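Local atomic coordinates of neuraminidase (Influenza A virus, PDB entry 4GDI), a protein that resembles the influenza sialidases that remove terminal sialic acid from glycoconjugates, but has a diverged putative active site, so that its own activity is uncertain. Residues D37-R42 / K55-Y60; R222-F227 / G269-E274; F291-I296 / Y310-N315. All blocks are in the same frame, centred on the assembly; numbering follows the deposited sequence.

Interaction 1. Residues D37-R42 / K55-Y60; sequences DLILSR and KFFIAY
Arg-42 and Ile-58 form an antiparallel hydrogen-bonded pair, followed by Ser-41 and Ala-59 as a non-hydrogen-bonded pair, while the segment axes of 39-42 and 55-60 cross well away from a straight antiparallel alignment, with 122° between their N-to-C directions. Arg-42 N donates to Ile-58 O and Ile-58 N donates back to Arg-42 O, both at 2.9 Å, and Tyr-60 N to Leu-40 O adds a third bond at 3.0 Å.

Tyr-60 carries much of the side-chain contact. Leu-40 CB lies over one face of its ring in a CH-pi contact, 3.8 Å from the centroid and 22° off the normal, displaced toward the rim near CZ. Ser-41 O meets the edge of the same ring in its plane, 3.5 Å from CE2. A water donates to both Ser-41 O and Tyr-60 OH, tying the phenol end to the opposing backbone. At the other end of the tyrosine, its CB sits over the centre of the Arg-42 guanidinium, 3.6 Å from Arg-42 CZ, so the cation covers the root of the side chain rather than the ring centre. Arg-42 CG lies between its own backbone N and carbonyl carbon (chi1 59°), which brings it to 3.9 Å from Tyr-60 CD2. The charged end is anchored through NH2 by a salt bridge to Glu-74. Separately, Ile-39 CG2 touches Ala-59 CB at 3.5 Å and approaches the Phe-57 ring in plane, at its CE2 edge.

Such cross-strand pairing is that of an antiparallel blade in the neuraminidase beta-propeller, where strand 53-64 also pairs with 44-48 and 78-83.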
loop_
_atom_site.group_PDB
_atom_site.type_symbol
_atom_site.label_atom_id
_atom_site.label_comp_id
_atom_site.label_asym_id
_atom_site.label_seq_id
_atom_site.Cartn_x
_atom_site.Cartn_y
_atom_site.Cartn_z
ATOM N N ASP A 37 11.795 -2.016 -12.852
ATOM C CA ASP A 37 10.492 -2.489 -12.377
ATOM C C ASP A 37 9.385 -1.481 -12.648
ATOM O O ASP A 37 8.350 -1.467 -11.974
ATOM C CB ASP A 37 10.550 -2.838 -10.887
ATOM C CG ASP A 37 11.318 -4.127 -10.624
ATOM O OD1 ASP A 37 11.188 -5.069 -11.434
ATOM O OD2 ASP A 37 12.056 -4.195 -9.617
ATOM N N LEU A 38 9.602 -0.640 -13.649
ATOM C CA LEU A 38 8.561 0.248 -14.130
ATOM C C LEU A 38 7.803 -0.503 -15.206
ATOM O O LEU A 38 8.404 -1.164 -16.053
ATOM C CB LEU A 38 9.185 1.505 -14.713
ATOM C CG LEU A 38 8.544 2.860 -14.451
ATOM C CD1 LEU A 38 8.516 3.168 -12.971
ATOM C CD2 LEU A 38 9.324 3.923 -15.204
ATOM N N ILE A 39 6.480 -0.426 -15.163
ATOM C CA ILE A 39 5.657 -1.002 -16.214
ATOM C C ILE A 39 5.490 0.023 -17.331
ATOM O O ILE A 39 4.932 1.101 -17.120
ATOM C CB ILE A 39 4.288 -1.416 -15.674
ATOM C CG1 ILE A 39 4.477 -2.365 -14.484
ATOM C CG2 ILE A 39 3.454 -2.048 -16.790
ATOM C CD1 ILE A 39 3.183 -2.834 -13.857
ATOM N N LEU A 40 5.987 -0.321 -18.513
ATOM C CA LEU A 40 5.927 0.558 -19.672
ATOM C C LEU A 40 4.552 0.503 -20.316
ATOM O O LEU A 40 4.007 -0.582 -20.554
ATOM C CB LEU A 40 6.989 0.144 -20.690
ATOM C CG LEU A 40 8.423 0.233 -20.144
ATOM C CD1 LEU A 40 9.398 -0.200 -21.199
ATOM C CD2 LEU A 40 8.722 1.647 -19.678
ATOM N N SER A 41 4.015 1.674 -20.633
ATOM C CA SER A 41 2.614 1.773 -21.024
ATOM C C SER A 41 2.383 2.364 -22.405
ATOM O O SER A 41 3.141 3.201 -22.888
ATOM C CB SER A 41 1.857 2.602 -19.986
ATOM O OG SER A 41 2.466 3.867 -19.780
ATOM N N ARG A 42 1.299 1.930 -23.025
ATOM C CA ARG A 42 0.848 2.536 -24.253
ATOM C C ARG A 42 -0.663 2.532 -24.251
ATOM O O ARG A 42 -1.278 1.811 -23.475
ATOM C CB ARG A 42 1.409 1.802 -25.479
ATOM C CG ARG A 42 1.062 0.323 -25.597
ATOM C CD ARG A 42 1.761 -0.268 -26.834
ATOM N NE ARG A 42 1.685 -1.725 -26.894
ATOM C CZ ARG A 42 2.539 -2.495 -27.566
ATOM N NH1 ARG A 42 3.552 -1.958 -28.241
ATOM N NH2 ARG A 42 2.388 -3.813 -27.556
ATOM N N LYS A 55 -4.716 6.193 -14.147
ATOM C CA LYS A 55 -4.193 5.947 -15.478
ATOM C C LYS A 55 -4.503 4.505 -15.857
ATOM O O LYS A 55 -4.052 3.570 -15.197
ATOM C CB LYS A 55 -2.680 6.185 -15.502
ATOM C CG LYS A 55 -2.024 5.835 -16.831
ATOM C CD LYS A 55 -0.561 6.268 -16.872
ATOM C CE LYS A 55 0.360 5.082 -17.123
ATOM N NZ LYS A 55 1.775 5.364 -16.759
ATOM N N PHE A 56 -5.289 4.335 -16.916
ATOM C CA PHE A 56 -5.539 3.035 -17.511
ATOM C C PHE A 56 -4.622 2.909 -18.728
ATOM O O PHE A 56 -4.456 3.869 -19.474
ATOM C CB PHE A 56 -7.000 2.915 -17.949
ATOM C CG PHE A 56 -7.970 2.827 -16.807
ATOM C CD1 PHE A 56 -8.358 3.961 -16.133
ATOM C CD2 PHE A 56 -8.506 1.610 -16.427
ATOM C CE1 PHE A 56 -9.244 3.884 -15.094
ATOM C CE2 PHE A 56 -9.398 1.533 -15.387
ATOM C CZ PHE A 56 -9.759 2.659 -14.721
ATOM N N PHE A 57 -4.057 1.729 -18.943
ATOM C CA PHE A 57 -3.087 1.550 -20.014
ATOM C C PHE A 57 -2.824 0.091 -20.365
ATOM O O PHE A 57 -3.068 -0.810 -19.560
ATOM C CB PHE A 57 -1.762 2.222 -19.641
ATOM C CG PHE A 57 -1.076 1.612 -18.448
ATOM C CD1 PHE A 57 -1.380 2.029 -17.168
ATOM C CD2 PHE A 57 -0.103 0.640 -18.614
ATOM C CE1 PHE A 57 -0.743 1.468 -16.068
ATOM C CE2 PHE A 57 0.542 0.081 -17.518
ATOM C CZ PHE A 57 0.222 0.494 -16.248
ATOM N N ILE A 58 -2.331 -0.137 -21.583
ATOM C CA ILE A 58 -1.904 -1.466 -21.979
ATOM C C ILE A 58 -0.415 -1.557 -21.658
ATOM O O ILE A 58 0.365 -0.692 -22.074
ATOM C CB ILE A 58 -2.132 -1.724 -23.482
ATOM C CG1 ILE A 58 -3.566 -1.373 -23.894
ATOM C CG2 ILE A 58 -1.829 -3.174 -23.825
ATOM C CD1 ILE A 58 -4.640 -2.130 -23.120
ATOM N N ALA A 59 -0.015 -2.586 -20.916
ATOM C CA ALA A 59 1.403 -2.776 -20.594
ATOM C C ALA A 59 2.101 -3.467 -21.754
ATOM O O ALA A 59 1.536 -4.373 -22.367
ATOM C CB ALA A 59 1.564 -3.609 -19.338
ATOM N N TYR A 60 3.324 -3.050 -22.058
ATOM C CA TYR A 60 4.089 -3.739 -23.087
ATOM C C TYR A 60 5.487 -4.134 -22.643
ATOM O O TYR A 60 6.206 -4.812 -23.387
ATOM C CB TYR A 60 4.164 -2.922 -24.370
ATOM C CG TYR A 60 5.028 -1.702 -24.297
ATOM C CD1 TYR A 60 6.398 -1.779 -24.551
ATOM C CD2 TYR A 60 4.481 -0.463 -24.005
ATOM C CE1 TYR A 60 7.194 -0.657 -24.499
ATOM C CE2 TYR A 60 5.273 0.668 -23.949
ATOM C CZ TYR A 60 6.624 0.569 -24.201
ATOM O OH TYR A 60 7.402 1.705 -24.143
HETATM O O HOH W 1 5.868 4.102 -22.667
HETATM O O HOH W 2 1.222 -4.845 -25.280
#

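Interaction 2. Residues R222-F227 / G269-E274; sequences RPLLRF and GFILDE
In the beta-propeller, a bidentate, side-on salt bridge joins Arg-226 of blade strand 224-228 to Asp-273 in the long connection that runs from strand 233-236 to the next blade, beginning with strand 277-281. Asp-273 is the centre of an inverse gamma turn in that connection, and the contact is made by side chains, in one case against backbone, and not by sheet pairing.

Near the start of both segments, the Arg-222 guanidinium lies flat against the backbone of Gly-269. Gly-269 CA is over the centre of the guanidinium, 3.4 Å from Arg-222 CZ, an approach made possible by a residue without a side chain. Arg-222 NH2 is hydrogen-bonded to Ile-267 O, just before the segment, which helps fix the plane. The same nitrogen has a long, weak ion pair with Asp-245, a ligand of the bound calcium, which places this arginine next to the metal site. In the middle, Leu-224 CD2 meets Ile-271 CB at 4.0 Å, the two side chains crossing at about a right angle.

At the far end, the polar grip takes over. The remaining guanidinium nitrogen of Arg-226, NH1, forms a salt bridge with Glu-301 and a hydrogen bond with Gln-234, so the arginine joins the connection to two further residues. The carboxylate and guanidinium planes are turned by only 24°. Two nitrogens of Arg-226 each meet a syn lone pair: NH2 reaches OD1 of Asp-273 at 3.0 Å, and NE reaches OD2 of Asp-273 at 2.7 Å, almost perfectly straight at 177°.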
loop_
_atom_site.group_PDB
_atom_site.type_symbol
_atom_site.label_atom_id
_atom_site.label_comp_id
_atom_site.label_asym_id
_atom_site.label_seq_id
_atom_site.Cartn_x
_atom_site.Cartn_y
_atom_site.Cartn_z
ATOM N N ARG A 222 -10.452 16.985 -37.554
ATOM C CA ARG A 222 -11.009 15.909 -36.729
ATOM C C ARG A 222 -12.514 15.986 -36.807
ATOM O O ARG A 222 -13.088 17.027 -36.517
ATOM C CB ARG A 222 -10.555 16.053 -35.282
ATOM C CG ARG A 222 -9.055 16.005 -35.117
ATOM C CD ARG A 222 -8.675 16.106 -33.658
ATOM N NE ARG A 222 -7.240 15.990 -33.435
ATOM C CZ ARG A 222 -6.574 14.837 -33.451
ATOM N NH1 ARG A 222 -7.213 13.708 -33.711
ATOM N NH2 ARG A 222 -5.264 14.816 -33.218
ATOM N N PRO A 223 -13.158 14.895 -37.237
ATOM C CA PRO A 223 -14.622 14.849 -37.212
ATOM C C PRO A 223 -15.146 14.847 -35.774
ATOM O O PRO A 223 -14.477 14.363 -34.847
ATOM C CB PRO A 223 -14.948 13.522 -37.898
ATOM C CG PRO A 223 -13.751 12.665 -37.638
ATOM C CD PRO A 223 -12.561 13.597 -37.608
ATOM N N LEU A 224 -16.342 15.380 -35.594
ATOM C CA LEU A 224 -16.941 15.496 -34.271
ATOM C C LEU A 224 -18.272 14.800 -34.197
ATOM O O LEU A 224 -19.057 14.811 -35.146
ATOM C CB LEU A 224 -17.145 16.965 -33.916
ATOM C CG LEU A 224 -15.853 17.767 -33.939
ATOM C CD1 LEU A 224 -16.147 19.238 -33.779
ATOM C CD2 LEU A 224 -14.914 17.278 -32.832
ATOM N N LEU A 225 -18.543 14.207 -33.043
ATOM C CA LEU A 225 -19.800 13.512 -32.851
ATOM C C LEU A 225 -20.518 14.128 -31.654
ATOM O O LEU A 225 -19.904 14.393 -30.627
ATOM C CB LEU A 225 -19.540 12.024 -32.629
ATOM C CG LEU A 225 -20.709 11.156 -32.170
ATOM C CD1 LEU A 225 -21.760 10.969 -33.252
ATOM C CD2 LEU A 225 -20.165 9.807 -31.681
ATOM N N ARG A 226 -21.813 14.375 -31.813
ATOM C CA ARG A 226 -22.663 14.821 -30.718
ATOM C C ARG A 226 -23.821 13.860 -30.666
ATOM O O ARG A 226 -24.457 13.610 -31.692
ATOM C CB ARG A 226 -23.215 16.223 -30.991
ATOM C CG ARG A 226 -22.146 17.299 -31.142
ATOM C CD ARG A 226 -22.658 18.440 -32.006
ATOM N NE ARG A 226 -21.662 19.493 -32.162
ATOM C CZ ARG A 226 -21.806 20.534 -32.970
ATOM N NH1 ARG A 226 -22.893 20.653 -33.723
ATOM N NH2 ARG A 226 -20.859 21.456 -33.030
ATOM N N PHE A 227 -24.099 13.306 -29.495
ATOM C CA PHE A 227 -25.230 12.405 -29.374
ATOM C C PHE A 227 -25.907 12.484 -28.017
ATOM O O PHE A 227 -25.351 13.034 -27.074
ATOM C CB PHE A 227 -24.838 10.969 -29.762
ATOM C CG PHE A 227 -23.933 10.256 -28.784
ATOM C CD1 PHE A 227 -24.466 9.477 -27.768
ATOM C CD2 PHE A 227 -22.550 10.282 -28.940
ATOM C CE1 PHE A 227 -23.645 8.779 -26.898
ATOM C CE2 PHE A 227 -21.723 9.577 -28.077
ATOM C CZ PHE A 227 -22.269 8.822 -27.055
ATOM N N GLY A 269 -6.810 12.761 -30.613
ATOM C CA GLY A 269 -6.846 14.126 -30.128
ATOM C C GLY A 269 -8.264 14.626 -29.880
ATOM O O GLY A 269 -9.233 13.925 -30.152
ATOM N N PHE A 270 -8.376 15.852 -29.383
ATOM C CA PHE A 270 -9.653 16.373 -28.907
ATOM C C PHE A 270 -9.926 17.813 -29.339
ATOM O O PHE A 270 -8.996 18.587 -29.577
ATOM C CB PHE A 270 -9.689 16.307 -27.374
ATOM C CG PHE A 270 -8.724 17.251 -26.689
ATOM C CD1 PHE A 270 -9.097 18.545 -26.395
ATOM C CD2 PHE A 270 -7.450 16.832 -26.323
ATOM C CE1 PHE A 270 -8.221 19.414 -25.748
ATOM C CE2 PHE A 270 -6.566 17.694 -25.674
ATOM C CZ PHE A 270 -6.948 18.986 -25.396
ATOM N N ILE A 271 -11.215 18.136 -29.422
ATOM C CA ILE A 271 -11.725 19.504 -29.605
ATOM C C ILE A 271 -12.830 19.707 -28.570
ATOM O O ILE A 271 -13.774 18.920 -28.517
ATOM C CB ILE A 271 -12.317 19.700 -31.025
ATOM C CG1 ILE A 271 -11.206 19.627 -32.084
ATOM C CG2 ILE A 271 -13.104 21.016 -31.126
ATOM C CD1 ILE A 271 -11.675 19.893 -33.494
ATOM N N LEU A 272 -12.709 20.723 -27.722
ATOM C CA LEU A 272 -13.798 21.058 -26.810
ATOM C C LEU A 272 -14.904 21.741 -27.595
ATOM O O LEU A 272 -14.784 22.901 -27.985
ATOM C CB LEU A 272 -13.322 21.953 -25.672
ATOM C CG LEU A 272 -14.310 22.184 -24.524
ATOM C CD1 LEU A 272 -14.664 20.883 -23.844
ATOM C CD2 LEU A 272 -13.728 23.157 -23.500
ATOM N N ASP A 273 -15.990 21.006 -27.790
ATOM C CA ASP A 273 -17.054 21.374 -28.712
ATOM C C ASP A 273 -18.149 22.140 -27.962
ATOM O O ASP A 273 -19.249 21.637 -27.753
ATOM C CB ASP A 273 -17.591 20.099 -29.368
ATOM C CG ASP A 273 -18.692 20.360 -30.369
ATOM O OD1 ASP A 273 -18.901 21.531 -30.776
ATOM O OD2 ASP A 273 -19.346 19.369 -30.753
ATOM N N GLU A 274 -17.793 23.361 -27.569
ATOM C CA GLU A 274 -18.669 24.278 -26.860
ATOM C C GLU A 274 -18.611 25.670 -27.521
ATOM O O GLU A 274 -18.069 25.840 -28.609
ATOM C CB GLU A 274 -18.216 24.372 -25.401
ATOM C CG GLU A 274 -18.160 23.028 -24.698
ATOM C CD GLU A 274 -19.543 22.441 -24.495
ATOM O OE1 GLU A 274 -20.469 23.247 -24.263
ATOM O OE2 GLU A 274 -19.714 21.200 -24.575
HETATM O O HOH W 3 -18.034 16.979 -30.316
#

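Interaction 3. Residues F291-I296 / Y310-N315; sequences FVLEQI and YELFSN
Phe-291 faces two residues at once, Leu-312 and Phe-313, and this defines a classic beta bulge in the antiparallel pairing of 291-296 with 310-315. The register shifts by one residue between the Phe-291 pairing and that of Val-292 with Glu-311.

Backbone hydrogen bonds supply the main evidence. Beyond the bulge the pairing is regular: Leu-293 N binds Tyr-310 O, and Tyr-310 N binds Leu-293 O, each at 2.9 Å. At the bulge, Phe-291 O accepts twice. Phe-313 N lies in the carbonyl plane on a lone pair, 3.2 Å from Phe-291 O, with a nearly straight bond, whereas Leu-312 N is nearer to that oxygen at 2.8 Å but forms only a weak bond, bent to 124°. Phe-291 N completes the group by donating to Phe-313 O at 2.9 Å, from 45° above the carbonyl plane. Between the regular and bulged pairs, Val-292 CA makes a CA-H...O contact with Tyr-310 O at 3.3 Å.

Apolar contacts follow the backbone. CD1 of Leu-312 is anti to CA (chi2 -179°), where it meets Leu-293 CD2 at 3.8 Å. Phe-291 CB sits at the edge of the Phe-313 ring, in its plane, 4.1 Å from CD2. Across the other face, Val-292 CG2 touches the aliphatic CG of Glu-311.

The charged and polar ends leave the contact: as modelled, Glu-311 OE2 pairs with Lys-283, though that oxygen is placed doubtfully, and Tyr-310 OH is hydrogen-bonded to Lys-19 O.

Strand 289-296 is the middle strand of its sheet, between 277-281 and 309-311, and strand 338-346 of the adjoining sheet packs against Phe-291, Leu-312 and Phe-313.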
loop_
_atom_site.group_PDB
_atom_site.type_symbol
_atom_site.label_atom_id
_atom_site.label_comp_id
_atom_site.label_asym_id
_atom_site.label_seq_id
_atom_site.Cartn_x
_atom_site.Cartn_y
_atom_site.Cartn_z
ATOM N N PHE A 291 2.534 21.695 -28.066
ATOM C CA PHE A 291 1.083 21.538 -27.979
ATOM C C PHE A 291 0.461 22.900 -27.750
ATOM O O PHE A 291 0.866 23.655 -26.852
ATOM C CB PHE A 291 0.706 20.579 -26.850
ATOM C CG PHE A 291 -0.596 19.851 -27.059
ATOM C CD1 PHE A 291 -0.742 18.931 -28.081
ATOM C CD2 PHE A 291 -1.656 20.045 -26.196
ATOM C CE1 PHE A 291 -1.930 18.245 -28.257
ATOM C CE2 PHE A 291 -2.851 19.351 -26.369
ATOM C CZ PHE A 291 -2.984 18.455 -27.397
ATOM N N VAL A 292 -0.543 23.209 -28.562
ATOM C CA VAL A 292 -1.149 24.530 -28.558
ATOM C C VAL A 292 -2.678 24.459 -28.413
ATOM O O VAL A 292 -3.357 23.735 -29.148
ATOM C CB VAL A 292 -0.778 25.274 -29.857
ATOM C CG1 VAL A 292 -1.495 26.614 -29.941
ATOM C CG2 VAL A 292 0.725 25.466 -29.928
ATOM N N LEU A 293 -3.197 25.215 -27.455
ATOM C CA LEU A 293 -4.629 25.290 -27.195
ATOM C C LEU A 293 -5.140 26.638 -27.711
ATOM O O LEU A 293 -4.613 27.684 -27.340
ATOM C CB LEU A 293 -4.894 25.166 -25.696
ATOM C CG LEU A 293 -5.141 23.745 -25.165
ATOM C CD1 LEU A 293 -6.551 23.286 -25.501
ATOM C CD2 LEU A 293 -4.134 22.784 -25.742
ATOM N N GLU A 294 -6.145 26.617 -28.578
ATOM C CA GLU A 294 -6.703 27.860 -29.116
ATOM C C GLU A 294 -8.202 27.949 -28.887
ATOM O O GLU A 294 -8.946 26.992 -29.114
ATOM C CB GLU A 294 -6.376 27.984 -30.597
ATOM C CG GLU A 294 -4.870 28.133 -30.856
ATOM C CD GLU A 294 -4.521 28.185 -32.332
ATOM O OE1 GLU A 294 -4.700 27.161 -33.022
ATOM O OE2 GLU A 294 -4.058 29.249 -32.796
ATOM N N GLN A 295 -8.636 29.112 -28.419
ATOM C CA GLN A 295 -10.041 29.363 -28.154
ATOM C C GLN A 295 -10.730 30.031 -29.346
ATOM O O GLN A 295 -10.214 31.002 -29.909
ATOM C CB GLN A 295 -10.164 30.273 -26.941
ATOM C CG GLN A 295 -11.597 30.456 -26.463
ATOM C CD GLN A 295 -11.736 31.637 -25.518
ATOM O OE1 GLN A 295 -11.232 32.715 -25.798
ATOM N NE2 GLN A 295 -12.410 31.435 -24.396
ATOM N N ILE A 296 -11.897 29.503 -29.704
ATOM C CA ILE A 296 -12.715 30.010 -30.797
ATOM C C ILE A 296 -14.087 30.354 -30.239
ATOM O O ILE A 296 -14.942 29.479 -30.117
ATOM C CB ILE A 296 -12.901 28.962 -31.914
ATOM C CG1 ILE A 296 -11.557 28.495 -32.463
ATOM C CG2 ILE A 296 -13.726 29.536 -33.052
ATOM C CD1 ILE A 296 -11.697 27.378 -33.503
ATOM N N TYR A 310 -2.654 29.504 -26.300
ATOM C CA TYR A 310 -1.699 29.072 -25.293
ATOM C C TYR A 310 -0.785 27.994 -25.844
ATOM O O TYR A 310 -1.232 26.907 -26.199
ATOM C CB TYR A 310 -2.415 28.486 -24.088
ATOM C CG TYR A 310 -3.165 29.452 -23.224
ATOM C CD1 TYR A 310 -2.495 30.361 -22.422
ATOM C CD2 TYR A 310 -4.557 29.422 -23.171
ATOM C CE1 TYR A 310 -3.190 31.233 -21.604
ATOM C CE2 TYR A 310 -5.260 30.289 -22.357
ATOM C CZ TYR A 310 -4.573 31.192 -21.577
ATOM O OH TYR A 310 -5.278 32.053 -20.770
ATOM N N GLU A 311 0.504 28.290 -25.881
ATOM C CA GLU A 311 1.475 27.333 -26.335
ATOM C C GLU A 311 1.950 26.623 -25.089
ATOM O O GLU A 311 2.883 27.072 -24.429
ATOM C CB GLU A 311 2.617 28.060 -27.046
ATOM C CG GLU A 311 3.641 27.147 -27.680
ATOM C CD GLU A 311 4.588 27.906 -28.600
ATOM O OE1 GLU A 311 4.118 28.810 -29.327
ATOM O OE2 GLU A 311 5.800 27.606 -28.591
ATOM N N LEU A 312 1.278 25.528 -24.745
ATOM C CA LEU A 312 1.571 24.813 -23.504
ATOM C C LEU A 312 2.949 24.156 -23.551
ATOM O O LEU A 312 3.676 24.134 -22.551
ATOM C CB LEU A 312 0.500 23.758 -23.237
ATOM C CG LEU A 312 -0.904 24.302 -22.961
ATOM C CD1 LEU A 312 -1.871 23.129 -22.675
ATOM C CD2 LEU A 312 -0.883 25.300 -21.803
ATOM N N PHE A 313 3.295 23.617 -24.715
ATOM C CA PHE A 313 4.641 23.106 -24.962
ATOM C C PHE A 313 5.111 23.655 -26.310
ATOM O O PHE A 313 4.295 23.854 -27.210
ATOM C CB PHE A 313 4.637 21.576 -25.010
ATOM C CG PHE A 313 4.306 20.922 -23.695
ATOM C CD1 PHE A 313 5.285 20.730 -22.730
ATOM C CD2 PHE A 313 3.016 20.486 -23.428
ATOM C CE1 PHE A 313 4.976 20.122 -21.514
ATOM C CE2 PHE A 313 2.703 19.880 -22.219
ATOM C CZ PHE A 313 3.682 19.696 -21.263
ATOM N N SER A 314 6.412 23.890 -26.465
ATOM C CA SER A 314 6.938 24.346 -27.757
ATOM C C SER A 314 7.731 23.264 -28.448
ATOM O O SER A 314 7.492 22.963 -29.613
ATOM C CB SER A 314 7.829 25.577 -27.606
ATOM O OG SER A 314 7.111 26.662 -27.054
ATOM N N ASN A 315 8.683 22.684 -27.728
ATOM C CA ASN A 315 9.609 21.730 -28.317
ATOM C C ASN A 315 9.426 20.283 -27.850
ATOM O O ASN A 315 9.789 19.362 -28.573
ATOM C CB ASN A 315 11.044 22.184 -28.044
ATOM C CG ASN A 315 11.382 23.483 -28.754
ATOM O OD1 ASN A 315 11.170 23.616 -29.963
ATOM N ND2 ASN A 315 11.882 24.455 -28.002
#

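Interactions 2 and 3 are neighbours, whereas interaction 1 stands apart. The centres of interactions 2 and 3 are 18 Å apart, and they touch where Phe-270 CE2 of 269-274 packs 4.0 Å from Phe-291 CZ of 291-296; Phe-270 CE1 also reaches Leu-293 CD1 at 4.2 Å. Interaction 1 lies with its centre 27 Å from each of the others, its nearest atoms about 14 Å from interaction 2, on the opposite side of the chain's centre. The three follow in series along the chain, in different parts of the propeller. Interaction 2 comes closest to the calcium: the Arg-222 side chain is about 7 Å from the ion, against about 13 Å for that of Tyr-310.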